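Local atomic coordinates of pheromone from Euplotes raikovi Er-13 (Euplotes raikovi, PDB entry 6E6N), a protein that probably acts as a secreted, water-borne mating signal by which cells of this ciliate recognise their own or other mating types. Residues 11-16 against 32-37. Residues are numbered along the deposited sequence; the frame is centred on the assembly and turned at random. Where two conformers were deposited one is given.
Sequences TNEEGC and MYIWNN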
# COMPACT_ATOMS: atom_id res chain seq x y z
N THR A 11 0.52 -4.84 5.01
CA THR A 11 1.24 -5.59 3.98
C THR A 11 2.65 -5.10 3.90
O THR A 11 3.07 -4.18 4.58
CB THR A 11 0.48 -5.43 2.64
OG1 THR A 11 0.95 -6.39 1.68
CG2 THR A 11 0.69 -4.03 2.02
N ASN A 12 3.44 -5.79 3.09
CA ASN A 12 4.82 -5.40 2.89
C ASN A 12 4.92 -4.59 1.59
O ASN A 12 3.92 -4.26 0.92
CB ASN A 12 5.74 -6.61 2.91
CG ASN A 12 5.42 -7.65 1.87
OD1 ASN A 12 4.68 -7.41 0.92
ND2 ASN A 12 5.97 -8.86 2.09
N GLU A 13 6.11 -4.25 1.19
CA GLU A 13 6.29 -3.33 0.10
C GLU A 13 5.85 -3.90 -1.25
O GLU A 13 5.15 -3.22 -2.01
CB GLU A 13 7.75 -2.91 -0.02
CG GLU A 13 8.22 -2.05 1.15
CD GLU A 13 8.52 -2.80 2.45
OE1 GLU A 13 8.50 -4.04 2.52
OE2 GLU A 13 8.71 -2.07 3.42
N GLU A 14 6.16 -5.16 -1.50
CA GLU A 14 5.64 -5.89 -2.65
C GLU A 14 4.11 -5.99 -2.62
O GLU A 14 3.48 -5.97 -3.66
CB GLU A 14 6.27 -7.26 -2.76
CG GLU A 14 7.78 -7.29 -2.48
CD GLU A 14 8.16 -7.71 -1.03
OE1 GLU A 14 8.18 -6.84 -0.07
OE2 GLU A 14 8.49 -8.94 -0.87
N GLY A 15 3.55 -6.10 -1.42
CA GLY A 15 2.14 -6.13 -1.30
C GLY A 15 1.48 -4.84 -1.69
O GLY A 15 0.43 -4.82 -2.30
N CYS A 16 2.08 -3.72 -1.30
CA CYS A 16 1.58 -2.45 -1.76
C CYS A 16 1.65 -2.35 -3.28
O CYS A 16 0.70 -1.87 -3.93
CB CYS A 16 2.34 -1.25 -1.18
SG CYS A 16 2.05 -0.85 0.55
N MET A 32 4.03 4.81 2.18
CA MET A 32 4.14 5.82 3.24
C MET A 32 3.42 5.30 4.50
O MET A 32 3.92 5.35 5.58
CB MET A 32 3.50 7.15 2.81
CG MET A 32 4.06 7.83 1.56
SD MET A 32 5.48 8.82 1.92
CE MET A 32 5.35 9.04 3.67
N TYR A 33 2.22 4.76 4.31
CA TYR A 33 1.44 4.23 5.42
C TYR A 33 2.15 3.13 6.13
O TYR A 33 2.25 3.16 7.38
CB TYR A 33 0.06 3.79 4.97
CG TYR A 33 -0.80 3.33 6.17
CD1 TYR A 33 -1.43 4.26 6.96
CD2 TYR A 33 -0.84 2.01 6.55
CE1 TYR A 33 -2.13 3.89 8.11
CE2 TYR A 33 -1.57 1.62 7.70
CZ TYR A 33 -2.21 2.59 8.46
OH TYR A 33 -2.89 2.23 9.60
N ILE A 34 2.60 2.11 5.41
CA ILE A 34 3.22 0.96 6.09
C ILE A 34 4.56 1.30 6.72
O ILE A 34 4.92 0.76 7.76
CB ILE A 34 3.33 -0.32 5.22
CG1 ILE A 34 4.35 -0.15 4.07
CG2 ILE A 34 1.97 -0.75 4.76
CD1 ILE A 34 4.63 -1.45 3.32
N TRP A 35 5.29 2.24 6.14
CA TRP A 35 6.55 2.63 6.71
C TRP A 35 6.36 3.43 7.97
O TRP A 35 7.20 3.34 8.85
CB TRP A 35 7.33 3.42 5.69
CG TRP A 35 7.82 2.56 4.54
CD1 TRP A 35 7.94 1.23 4.50
CD2 TRP A 35 8.25 3.05 3.28
NE1 TRP A 35 8.44 0.83 3.26
CE2 TRP A 35 8.66 1.94 2.51
CE3 TRP A 35 8.38 4.34 2.74
CZ2 TRP A 35 9.14 2.06 1.23
CZ3 TRP A 35 8.89 4.46 1.43
CH2 TRP A 35 9.25 3.31 0.71
N ASN A 36 5.26 4.20 8.08
CA ASN A 36 5.02 5.07 9.23
C ASN A 36 4.24 4.39 10.32
O ASN A 36 4.41 4.65 11.50
CB ASN A 36 4.31 6.36 8.82
CG ASN A 36 4.39 7.44 9.91
OD1 ASN A 36 5.40 7.55 10.64
ND2 ASN A 36 3.30 8.20 10.08
N ASN A 37 3.32 3.54 9.95
CA ASN A 37 2.34 3.00 10.88
C ASN A 37 2.42 1.49 11.15
O ASN A 37 1.65 0.98 11.94
CB ASN A 37 0.93 3.39 10.39
CG ASN A 37 0.74 4.90 10.36
OD1 ASN A 37 0.71 5.57 11.40
ND2 ASN A 37 0.75 5.45 9.17
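In the short three-helix bundle of the Euplotes raikovi pheromones, pinned by three disulfides, the start of helix 13-20 packs here on the last turns of helix 24-37. Tyr33, on the first of those turns, turns its side chain to helix 2-8, where it touches Ala7. Its carbonyl oxygen is bonded within helix 24-37, gripped twice by Asn37: once by the backbone N, and once by Asn37 ND2, 3.3 Å from Tyr33 O.

Ile34 is the apolar peg of the contact. Its CG1 takes the crowded position between backbone N and carbonyl carbon (chi1 69°), and with chi2 extended (172°) the CD1 methyl reaches straight to the turn that opens helix 13-20. There Ile34 CD1 lies 3.4 Å from Thr11 O and also touches the carbonyl carbon of Asn12, so the tip rests first on the backbone of the turn. Deeper in, Ile34 CD1 meets Cys16 SG at 3.8 Å; that sulfur is bonded to Cys30 SG, so the methyl packs against the disulfide that ties the same two helices together. The turn beneath the methyl is fixed by the N-cap residue Asn12, whose OD1 accepts from Gly15 N at 2.9 Å, nearly along the C=O axis.

Trp35 brings the polar half of the contact, at the exposed margin. Glu13, its chain bent at chi2, swings its carboxylate to the indole edge, crossing the tryptophan side chain at about a right angle, and Glu13 CG comes to 3.6 Å from Trp35 NE1. Trp35 NE1 donates to Glu13 OE2 at 2.9 Å, the oxygen sitting in the ring plane and accepting through its anti lone pair, with an N-H...O angle of 149°.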